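LbaCas13a H328A (C2c2) (Lachnospiraceae bacterium NK4A179, PDB 5WLH) binds a pre-crRNA guide and, as an RNA-targeting, A-cleaving CRISPR-Cas13a nuclease, probably uses it to select the RNA it cuts. Local coordinates at residues F280-L284 with Y443-Y448; F258-V262 with K277-K281; D286-L290 with Y1140-C1144. All coordinates share one frame; numbering follows the deposited sequence. Where two conformers were deposited one is given.

Interaction 1: residues F280-L284 with Y443-Y448; sequences FKKFL and YISIKY. With nucleotides of chain B.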
loop_
_atom_site.group_PDB
_atom_site.type_symbol
_atom_site.label_atom_id
_atom_site.label_comp_id
_atom_site.label_asym_id
_atom_site.label_seq_id
_atom_site.Cartn_x
_atom_site.Cartn_y
_atom_site.Cartn_z
ATOM N N PHE A 280 8.917 -4.497 -30.566
ATOM C CA PHE A 280 8.164 -3.551 -29.761
ATOM C C PHE A 280 9.074 -2.465 -29.206
ATOM O O PHE A 280 8.668 -1.305 -29.105
ATOM C CB PHE A 280 7.442 -4.270 -28.619
ATOM C CG PHE A 280 6.608 -3.342 -27.789
ATOM C CD1 PHE A 280 5.429 -2.821 -28.293
ATOM C CD2 PHE A 280 7.042 -2.929 -26.542
ATOM C CE1 PHE A 280 4.667 -1.938 -27.561
ATOM C CE2 PHE A 280 6.277 -2.036 -25.801
ATOM C CZ PHE A 280 5.094 -1.548 -26.301
ATOM N N LYS A 281 10.302 -2.825 -28.832
ATOM C CA LYS A 281 11.284 -1.811 -28.451
ATOM C C LYS A 281 11.437 -0.762 -29.545
ATOM O O LYS A 281 11.532 0.446 -29.266
ATOM C CB LYS A 281 12.622 -2.489 -28.161
ATOM C CG LYS A 281 13.738 -1.531 -27.831
ATOM C CD LYS A 281 14.604 -2.141 -26.745
ATOM C CE LYS A 281 15.682 -3.009 -27.318
ATOM N NZ LYS A 281 16.649 -2.177 -28.067
ATOM N N LYS A 282 11.430 -1.201 -30.805
ATOM C CA LYS A 282 11.504 -0.254 -31.908
ATOM C C LYS A 282 10.229 0.571 -32.002
ATOM O O LYS A 282 10.287 1.772 -32.272
ATOM C CB LYS A 282 11.783 -0.980 -33.228
ATOM C CG LYS A 282 11.742 -0.025 -34.429
ATOM C CD LYS A 282 12.426 -0.617 -35.650
ATOM C CE LYS A 282 12.204 0.269 -36.872
ATOM N NZ LYS A 282 10.920 -0.057 -37.553
ATOM N N PHE A 283 9.069 -0.052 -31.759
ATOM C CA PHE A 283 7.825 0.703 -31.684
ATOM C C PHE A 283 7.930 1.838 -30.674
ATOM O O PHE A 283 7.489 2.961 -30.939
ATOM C CB PHE A 283 6.658 -0.225 -31.326
ATOM C CG PHE A 283 5.349 0.486 -31.102
ATOM C CD1 PHE A 283 4.988 0.955 -29.839
ATOM C CD2 PHE A 283 4.457 0.654 -32.140
ATOM C CE1 PHE A 283 3.786 1.595 -29.641
ATOM C CE2 PHE A 283 3.247 1.288 -31.946
ATOM C CZ PHE A 283 2.907 1.771 -30.692
ATOM N N LEU A 284 8.451 1.546 -29.476
ATOM C CA LEU A 284 8.518 2.582 -28.445
ATOM C C LEU A 284 9.415 3.727 -28.878
ATOM O O LEU A 284 9.126 4.897 -28.598
ATOM C CB LEU A 284 9.034 1.999 -27.136
ATOM C CG LEU A 284 8.067 1.128 -26.357
ATOM C CD1 LEU A 284 8.837 0.594 -25.139
ATOM C CD2 LEU A 284 6.806 1.905 -25.938
ATOM N N TYR A 443 0.116 -1.205 -21.863
ATOM C CA TYR A 443 1.444 -1.776 -21.987
ATOM C C TYR A 443 2.436 -0.731 -22.475
ATOM O O TYR A 443 3.542 -0.621 -21.941
ATOM C CB TYR A 443 1.396 -2.980 -22.928
ATOM C CG TYR A 443 2.646 -3.816 -22.891
ATOM C CD1 TYR A 443 2.885 -4.703 -21.849
ATOM C CD2 TYR A 443 3.602 -3.702 -23.893
ATOM C CE1 TYR A 443 4.047 -5.459 -21.808
ATOM C CE2 TYR A 443 4.759 -4.459 -23.858
ATOM C CZ TYR A 443 4.974 -5.335 -22.826
ATOM O OH TYR A 443 6.129 -6.090 -22.819
ATOM N N ILE A 444 2.044 0.062 -23.477
ATOM C CA ILE A 444 2.889 1.166 -23.925
ATOM C C ILE A 444 3.130 2.150 -22.784
ATOM O O ILE A 444 4.256 2.596 -22.559
ATOM C CB ILE A 444 2.252 1.868 -25.135
ATOM C CG1 ILE A 444 1.972 0.859 -26.252
ATOM C CG2 ILE A 444 3.167 2.988 -25.641
ATOM C CD1 ILE A 444 1.064 1.497 -27.328
ATOM N N SER A 445 2.068 2.506 -22.056
ATOM C CA SER A 445 2.207 3.449 -20.951
ATOM C C SER A 445 3.242 2.970 -19.939
ATOM O O SER A 445 4.188 3.697 -19.600
ATOM C CB SER A 445 0.853 3.648 -20.277
ATOM O OG SER A 445 0.976 4.498 -19.156
ATOM N N ILE A 446 3.109 1.727 -19.480
ATOM C CA ILE A 446 3.976 1.288 -18.392
ATOM C C ILE A 446 5.410 1.126 -18.866
ATOM O O ILE A 446 6.353 1.248 -18.064
ATOM C CB ILE A 446 3.440 -0.018 -17.764
ATOM C CG1 ILE A 446 3.511 -1.174 -18.763
ATOM C CG2 ILE A 446 2.029 0.224 -17.187
ATOM C CD1 ILE A 446 3.076 -2.552 -18.159
ATOM N N LYS A 447 5.616 0.876 -20.167
ATOM C CA LYS A 447 6.988 0.780 -20.656
ATOM C C LYS A 447 7.653 2.155 -20.731
ATOM O O LYS A 447 8.833 2.292 -20.396
ATOM C CB LYS A 447 7.021 0.078 -22.012
ATOM C CG LYS A 447 6.630 -1.397 -21.927
ATOM C CD LYS A 447 7.454 -2.134 -20.871
ATOM C CE LYS A 447 7.030 -3.598 -20.772
ATOM N NZ LYS A 447 7.795 -4.369 -19.735
ATOM N N TYR A 448 6.940 3.189 -21.189
ATOM C CA TYR A 448 7.565 4.510 -21.134
ATOM C C TYR A 448 7.843 4.908 -19.692
ATOM O O TYR A 448 8.900 5.458 -19.379
ATOM C CB TYR A 448 6.679 5.557 -21.796
ATOM C CG TYR A 448 6.764 5.564 -23.291
ATOM C CD1 TYR A 448 7.984 5.719 -23.945
ATOM C CD2 TYR A 448 5.616 5.451 -24.059
ATOM C CE1 TYR A 448 8.055 5.729 -25.341
ATOM C CE2 TYR A 448 5.682 5.450 -25.438
ATOM C CZ TYR A 448 6.895 5.603 -26.072
ATOM O OH TYR A 448 6.926 5.635 -27.455
ATOM P P C B 11 6.140 -7.771 -19.369
ATOM O OP1 C B 11 6.772 -7.024 -20.462
ATOM O OP2 C B 11 5.221 -8.905 -19.677
ATOM O "O5'" C B 11 7.256 -8.397 -18.452
ATOM C "C5'" C B 11 8.471 -7.707 -18.216
ATOM C "C4'" C B 11 9.412 -8.568 -17.434
ATOM O "O4'" C B 11 8.828 -8.923 -16.155
ATOM C "C3'" C B 11 9.726 -9.915 -18.053
ATOM O "O3'" C B 11 10.658 -9.824 -19.088
ATOM C "C2'" C B 11 10.226 -10.695 -16.857
ATOM O "O2'" C B 11 11.493 -10.184 -16.466
ATOM C "C1'" C B 11 9.230 -10.237 -15.803
ATOM N N1 C B 11 8.024 -11.090 -15.736
ATOM C C2 C B 11 8.095 -12.281 -15.023
ATOM O O2 C B 11 9.187 -12.615 -14.513
ATOM N N3 C B 11 6.988 -13.036 -14.916
ATOM C C4 C B 11 5.841 -12.635 -15.483
ATOM N N4 C B 11 4.760 -13.413 -15.356
ATOM C C5 C B 11 5.745 -11.414 -16.219
ATOM C C6 C B 11 6.856 -10.679 -16.316
ATOM P P C B 10 0.162 -7.258 -17.385
ATOM O OP1 C B 10 -0.239 -6.705 -18.717
ATOM O OP2 C B 10 -0.098 -8.668 -16.958
ATOM O "O5'" C B 10 1.745 -7.159 -17.245
ATOM C "C5'" C B 10 2.439 -5.932 -17.395
ATOM C "C4'" C B 10 3.798 -6.013 -16.744
ATOM O "O4'" C B 10 3.633 -6.342 -15.342
ATOM C "C3'" C B 10 4.725 -7.106 -17.264
ATOM O "O3'" C B 10 5.411 -6.701 -18.432
ATOM C "C2'" C B 10 5.643 -7.350 -16.068
ATOM O "O2'" C B 10 6.581 -6.284 -15.942
ATOM C "C1'" C B 10 4.656 -7.208 -14.920
ATOM N N1 C B 10 4.052 -8.500 -14.528
ATOM C C2 C B 10 4.823 -9.335 -13.716
ATOM O O2 C B 10 5.974 -8.969 -13.376
ATOM N N3 C B 10 4.296 -10.508 -13.315
ATOM C C4 C B 10 3.066 -10.852 -13.711
ATOM N N4 C B 10 2.581 -12.022 -13.290
ATOM C C5 C B 10 2.256 -10.016 -14.547
ATOM C C6 C B 10 2.785 -8.856 -14.939
#

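Interaction 2: residues F258-V262 with K277-K281; sequences FAITV and KEAFK. With nucleotides of chain B.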
loop_
_atom_site.group_PDB
_atom_site.type_symbol
_atom_site.label_atom_id
_atom_site.label_comp_id
_atom_site.label_asym_id
_atom_site.label_seq_id
_atom_site.Cartn_x
_atom_site.Cartn_y
_atom_site.Cartn_z
ATOM N N PHE A 258 19.272 3.508 -22.151
ATOM C CA PHE A 258 18.322 2.620 -21.486
ATOM C C PHE A 258 17.229 2.225 -22.474
ATOM O O PHE A 258 16.734 3.062 -23.229
ATOM C CB PHE A 258 17.677 3.325 -20.286
ATOM C CG PHE A 258 18.497 3.310 -19.029
ATOM C CD1 PHE A 258 18.992 2.125 -18.506
ATOM C CD2 PHE A 258 18.725 4.490 -18.338
ATOM C CE1 PHE A 258 19.708 2.124 -17.322
ATOM C CE2 PHE A 258 19.436 4.491 -17.162
ATOM C CZ PHE A 258 19.928 3.303 -16.653
ATOM N N ALA A 259 16.841 0.950 -22.454
ATOM C CA ALA A 259 15.714 0.479 -23.248
ATOM C C ALA A 259 15.057 -0.675 -22.508
ATOM O O ALA A 259 15.657 -1.266 -21.602
ATOM C CB ALA A 259 16.150 0.031 -24.640
ATOM N N ILE A 260 13.825 -1.017 -22.922
ATOM C CA ILE A 260 13.168 -2.167 -22.304
ATOM C C ILE A 260 14.033 -3.392 -22.533
ATOM O O ILE A 260 14.656 -3.556 -23.592
ATOM C CB ILE A 260 11.741 -2.377 -22.845
ATOM C CG1 ILE A 260 11.774 -2.666 -24.360
ATOM C CG2 ILE A 260 10.853 -1.186 -22.456
ATOM C CD1 ILE A 260 10.435 -3.098 -24.953
ATOM N N THR A 261 14.124 -4.229 -21.509
ATOM C CA THR A 261 15.002 -5.388 -21.560
ATOM C C THR A 261 14.460 -6.421 -22.530
ATOM O O THR A 261 13.263 -6.687 -22.549
ATOM C CB THR A 261 15.110 -6.005 -20.179
ATOM O OG1 THR A 261 15.427 -4.973 -19.236
ATOM C CG2 THR A 261 16.190 -7.068 -20.159
ATOM N N VAL A 262 15.349 -7.008 -23.328
ATOM C CA VAL A 262 15.004 -8.083 -24.255
ATOM C C VAL A 262 15.694 -9.354 -23.781
ATOM O O VAL A 262 16.903 -9.354 -23.530
ATOM C CB VAL A 262 15.418 -7.753 -25.700
ATOM C CG1 VAL A 262 15.041 -8.923 -26.628
ATOM C CG2 VAL A 262 14.804 -6.415 -26.189
ATOM N N LYS A 277 9.869 -8.925 -29.080
ATOM C CA LYS A 277 10.149 -7.907 -28.072
ATOM C C LYS A 277 11.022 -6.796 -28.646
ATOM O O LYS A 277 10.761 -5.600 -28.428
ATOM C CB LYS A 277 10.836 -8.565 -26.877
ATOM C CG LYS A 277 11.116 -7.612 -25.718
ATOM C CD LYS A 277 9.835 -7.071 -25.138
ATOM C CE LYS A 277 9.983 -6.812 -23.635
ATOM N NZ LYS A 277 10.143 -8.058 -22.826
ATOM N N GLU A 278 12.066 -7.172 -29.383
ATOM C CA GLU A 278 12.881 -6.162 -30.064
ATOM C C GLU A 278 12.031 -5.313 -30.998
ATOM O O GLU A 278 12.272 -4.112 -31.150
ATOM C CB GLU A 278 14.018 -6.832 -30.835
ATOM C CG GLU A 278 15.132 -7.422 -29.973
ATOM C CD GLU A 278 16.118 -6.388 -29.424
ATOM O OE1 GLU A 278 15.942 -5.176 -29.656
ATOM O OE2 GLU A 278 17.089 -6.804 -28.751
ATOM N N ALA A 279 11.030 -5.919 -31.643
ATOM C CA ALA A 279 10.182 -5.148 -32.538
ATOM C C ALA A 279 9.384 -4.121 -31.759
ATOM O O ALA A 279 9.199 -2.988 -32.217
ATOM C CB ALA A 279 9.230 -6.062 -33.322
ATOM N N PHE A 280 8.917 -4.497 -30.566
ATOM C CA PHE A 280 8.164 -3.551 -29.761
ATOM C C PHE A 280 9.074 -2.465 -29.206
ATOM O O PHE A 280 8.668 -1.305 -29.105
ATOM C CB PHE A 280 7.442 -4.270 -28.619
ATOM C CG PHE A 280 6.608 -3.342 -27.789
ATOM C CD1 PHE A 280 5.429 -2.821 -28.293
ATOM C CD2 PHE A 280 7.042 -2.929 -26.542
ATOM C CE1 PHE A 280 4.667 -1.938 -27.561
ATOM C CE2 PHE A 280 6.277 -2.036 -25.801
ATOM C CZ PHE A 280 5.094 -1.548 -26.301
ATOM N N LYS A 281 10.302 -2.825 -28.832
ATOM C CA LYS A 281 11.284 -1.811 -28.451
ATOM C C LYS A 281 11.437 -0.762 -29.545
ATOM O O LYS A 281 11.532 0.446 -29.266
ATOM C CB LYS A 281 12.622 -2.489 -28.161
ATOM C CG LYS A 281 13.738 -1.531 -27.831
ATOM C CD LYS A 281 14.604 -2.141 -26.745
ATOM C CE LYS A 281 15.682 -3.009 -27.318
ATOM N NZ LYS A 281 16.649 -2.177 -28.067
ATOM P P C B 12 10.613 -10.887 -20.284
ATOM O OP1 C B 12 11.696 -10.403 -21.193
ATOM O OP2 C B 12 9.217 -11.100 -20.748
ATOM O "O5'" C B 12 11.081 -12.228 -19.577
ATOM C "C5'" C B 12 12.405 -12.357 -19.096
ATOM C "C4'" C B 12 12.602 -13.703 -18.460
ATOM O "O4'" C B 12 11.804 -13.791 -17.253
ATOM C "C3'" C B 12 12.120 -14.891 -19.287
ATOM O "O3'" C B 12 13.008 -15.272 -20.329
ATOM C "C2'" C B 12 11.935 -15.951 -18.223
ATOM O "O2'" C B 12 13.197 -16.420 -17.787
ATOM C "C1'" C B 12 11.324 -15.123 -17.101
ATOM N N1 C B 12 9.849 -15.141 -17.207
ATOM C C2 C B 12 9.226 -16.290 -16.711
ATOM O O2 C B 12 9.912 -17.186 -16.192
ATOM N N3 C B 12 7.892 -16.384 -16.784
ATOM C C4 C B 12 7.194 -15.399 -17.355
ATOM N N4 C B 12 5.870 -15.572 -17.406
ATOM C C5 C B 12 7.791 -14.208 -17.898
ATOM C C6 C B 12 9.130 -14.143 -17.819
HETATM O O HOH W 1 11.468 -7.020 -20.431
#

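Interaction 3: residues D286-L290 with Y1140-C1144; sequences DYASL and YHYAC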
loop_
_atom_site.group_PDB
_atom_site.type_symbol
_atom_site.label_atom_id
_atom_site.label_comp_id
_atom_site.label_asym_id
_atom_site.label_seq_id
_atom_site.Cartn_x
_atom_site.Cartn_y
_atom_site.Cartn_z
ATOM N N ASP A 286 10.042 4.609 -32.155
ATOM C CA ASP A 286 9.376 5.310 -33.251
ATOM C C ASP A 286 8.178 6.108 -32.778
ATOM O O ASP A 286 7.877 7.172 -33.339
ATOM C CB ASP A 286 8.924 4.307 -34.311
ATOM C CG ASP A 286 10.083 3.706 -35.053
ATOM O OD1 ASP A 286 11.174 4.318 -35.026
ATOM O OD2 ASP A 286 9.907 2.626 -35.651
ATOM N N TYR A 287 7.467 5.603 -31.768
ATOM C CA TYR A 287 6.256 6.266 -31.324
ATOM C C TYR A 287 6.561 7.581 -30.630
ATOM O O TYR A 287 5.695 8.460 -30.585
ATOM C CB TYR A 287 5.463 5.332 -30.390
ATOM C CG TYR A 287 4.065 5.832 -30.095
ATOM C CD1 TYR A 287 3.021 5.597 -30.992
ATOM C CD2 TYR A 287 3.793 6.565 -28.951
ATOM C CE1 TYR A 287 1.740 6.071 -30.751
ATOM C CE2 TYR A 287 2.525 7.047 -28.704
ATOM C CZ TYR A 287 1.497 6.791 -29.605
ATOM O OH TYR A 287 0.238 7.267 -29.382
ATOM N N ALA A 288 7.765 7.731 -30.088
ATOM C CA ALA A 288 8.141 8.951 -29.375
ATOM C C ALA A 288 8.516 10.010 -30.412
ATOM O O ALA A 288 9.684 10.332 -30.632
ATOM C CB ALA A 288 9.283 8.672 -28.410
ATOM N N SER A 289 7.485 10.531 -31.072
ATOM C CA SER A 289 7.626 11.531 -32.122
ATOM C C SER A 289 6.765 12.736 -31.772
ATOM O O SER A 289 5.567 12.590 -31.507
ATOM C CB SER A 289 7.206 10.963 -33.485
ATOM O OG SER A 289 6.855 12.006 -34.385
ATOM N N LEU A 290 7.371 13.931 -31.776
ATOM C CA LEU A 290 6.592 15.133 -31.502
ATOM C C LEU A 290 5.537 15.396 -32.576
ATOM O O LEU A 290 4.545 16.078 -32.301
ATOM C CB LEU A 290 7.522 16.341 -31.361
ATOM C CG LEU A 290 8.656 16.067 -30.371
ATOM C CD1 LEU A 290 9.641 17.222 -30.366
ATOM C CD2 LEU A 290 8.092 15.833 -28.985
ATOM N N TYR A 1140 9.336 8.931 -22.434
ATOM C CA TYR A 1140 8.892 9.274 -23.776
ATOM C C TYR A 1140 9.858 10.257 -24.436
ATOM O O TYR A 1140 10.315 10.039 -25.563
ATOM C CB TYR A 1140 7.482 9.842 -23.671
ATOM C CG TYR A 1140 6.911 10.376 -24.945
ATOM C CD1 TYR A 1140 6.213 9.545 -25.804
ATOM C CD2 TYR A 1140 7.084 11.707 -25.303
ATOM C CE1 TYR A 1140 5.665 10.039 -26.986
ATOM C CE2 TYR A 1140 6.550 12.209 -26.487
ATOM C CZ TYR A 1140 5.840 11.368 -27.317
ATOM O OH TYR A 1140 5.302 11.867 -28.487
ATOM N N HIS A 1141 10.207 11.339 -23.742
ATOM C CA HIS A 1141 11.107 12.299 -24.381
ATOM C C HIS A 1141 12.536 11.788 -24.442
ATOM O O HIS A 1141 13.280 12.171 -25.350
ATOM C CB HIS A 1141 11.022 13.637 -23.670
ATOM C CG HIS A 1141 9.713 14.314 -23.895
ATOM N ND1 HIS A 1141 9.400 14.941 -25.083
ATOM C CD2 HIS A 1141 8.602 14.379 -23.126
ATOM C CE1 HIS A 1141 8.171 15.416 -25.012
ATOM N NE2 HIS A 1141 7.662 15.087 -23.834
ATOM N N TYR A 1142 12.923 10.906 -23.520
ATOM C CA TYR A 1142 14.199 10.216 -23.647
ATOM C C TYR A 1142 14.226 9.364 -24.904
ATOM O O TYR A 1142 15.209 9.376 -25.662
ATOM C CB TYR A 1142 14.454 9.348 -22.414
ATOM C CG TYR A 1142 15.750 8.580 -22.424
ATOM C CD1 TYR A 1142 16.948 9.192 -22.055
ATOM C CD2 TYR A 1142 15.773 7.238 -22.765
ATOM C CE1 TYR A 1142 18.137 8.466 -22.021
ATOM C CE2 TYR A 1142 16.952 6.506 -22.731
ATOM C CZ TYR A 1142 18.122 7.127 -22.347
ATOM O OH TYR A 1142 19.278 6.396 -22.315
ATOM N N ALA A 1143 13.157 8.598 -25.134
ATOM C CA ALA A 1143 13.044 7.866 -26.388
ATOM C C ALA A 1143 13.091 8.815 -27.572
ATOM O O ALA A 1143 13.725 8.516 -28.591
ATOM C CB ALA A 1143 11.750 7.039 -26.405
ATOM N N CYS A 1144 12.420 9.957 -27.463
ATOM C CA CYS A 1144 12.409 10.907 -28.573
ATOM C C CYS A 1144 13.808 11.437 -28.836
ATOM O O CYS A 1144 14.269 11.487 -29.989
ATOM C CB CYS A 1144 11.439 12.046 -28.268
ATOM S SG CYS A 1144 11.285 13.224 -29.646
#

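Interaction 1: residues F280-L284 with Y443-Y448
Tyr443 and Lys447, which both touch the ring of Phe280, grip the same phosphate oxygen, OP1 of C11 of chain B. Tyr443 OH donates to this oxygen of C11 of chain B at 2.6 Å, with OP1 near the plane of the phenol ring. Lys447 NZ donates to the same OP1 as well, at 2.9 Å. The lysine first lays its CB against CD1 of Leu284, and its CG touches the edge of the Phe280 ring. A bend at chi2 (-52°) then turns the otherwise extended chain away from that ring, to the RNA.

Tyr443 CE2 sits over one face of Phe280, 3.5 Å from Phe280 CE2. The two ring planes meet obliquely, at 55°. Ile444 CG1 meets the edge of the Phe280 ring near its plane, while Ile444 CD1 meets Phe283 CE1 at 3.6 Å.

Tyr448 takes hold of Leu284 at two points. Its hydroxyl donates to the backbone carbonyl, Tyr448 OH to Leu284 O 2.6 Å, in the carbonyl plane and on a lone pair. Leu284 CD2 lies over one face of the Tyr448 ring, toward its rim, as a CH-pi contact. Phe403 stacks on Phe280 from outside the pair.

Helices 268-287 and 429-458 thus cross steeply, at 76° between the segments. Their shared apolar layer is buried, and it backs a phosphate-binding site for the guide RNA backbone.

Interaction 2: residues F258-V262 with K277-K281
Lys277 meets Ile260, Thr261 and Val262 where a beta hairpin packs on the helix that follows it. The hairpin is formed by the antiparallel strands 250-252 and 258-260, and the helix is 268-287. Between the segments, strand and helix axes approach to 9.2 Å and run at 128°.

The lysine chain is bent at three torsions. It lays CD and CE beside Ile260 CD1 and brings its ammonium to the backbone of the loop. The direct bond from Lys277 NZ to Thr261 O is weak, at 3.4 Å. A water makes up for this: it accepts from Lys277 NZ at 2.9 Å and hydrogen-bonds to Thr261 O. The same ammonium, Lys277 NZ, lies 3.3 Å from OP1 of C12 of chain B. Its charge is therefore likely to favour the phosphate. The CB of Thr261 points away from the helix, and its OG1 is hydrogen-bonded to Met248 O.

Glu278 comes next. It crosses Val262 at about a right angle, with its carboxylate against the valine methyls. Val262 CG2 is 3.5 Å from Glu278 OE2.

Phe280 offers Ile260 its ring edge, where CD2 touches the CD1 methyl. Ile260 CG1 stands between backbone N and carbonyl carbon (chi1 62°), which places CD1 among Lys277, Phe280 and Lys281.

Lys281 closes the row. Its NZ forms a salt bridge with Glu253 and a long, weak ion pair with Glu278. Its aliphatic part slides past Ile260 in the opposite direction and touches Val262 CG2 with CE. The packing is tight at Ala259, where CB lies only 3.4 Å from Lys281 CD.

Interaction 3: residues D286-L290 with Y1140-C1144
The methyl of Ala288 lies over one face of the Tyr1140 ring. Ala288 CB lies 4.3 Å from the ring centroid and 19° off the normal, a CH-pi contact set toward the rim. Tyr1140 CG is anti to the backbone N (chi1 174°), which carries the ring past Ala288 to Ser289. There Tyr1140 OH, hydrogen-bonded to Ser1228 OG, lies 3.1 Å from Ser289 O, a weak contact at best.

The same methyl presses on the helix backbone, Ala288 CB to Tyr1140 O 3.3 Å, and on Ala1143 CB. Cys1144 approaches from the next turn. Its CA makes a CA-H...O contact with Ala288 O, a carbonyl also bonded by Asn1147. Leu290 sets CG against Cys1144 SG at 3.9 Å. Its CD2 reaches the edge of the His1141 ring, and the two side chains cross at about a right angle.

Replacing Tyr1140 by an alanine would probably leave a gap beside the Ala288 methyl and deprive Ser1228 OG of its phenol partner.

Ala288 is the centre of an inverse gamma turn. This tight turn lies in the link between helices 268-287 and 292-311, and it docks on the C-terminal end of the long helix 1106-1145.

Helix 268-287 runs through all three contacts. Interactions 1 and 2 share Phe280 and Lys281, and their centres lie about 8 Å apart. Ile260 CG2 joins them, 3.8 Å from Leu284 CD1. Both face the guide RNA: interaction 1 holds the phosphate of C11 of chain B, and interaction 2 brings a lysine near the next phosphate, that of C12 of chain B. Interaction 3 is set back, its nearest atom about 8 Å from the nucleic acid. It adjoins interaction 1 through Tyr448, whose OH is 3.5 Å from Ala288 N. A probable hydrogen bond of 2.9 Å between Phe258 N and Tyr1142 OH links interactions 2 and 3.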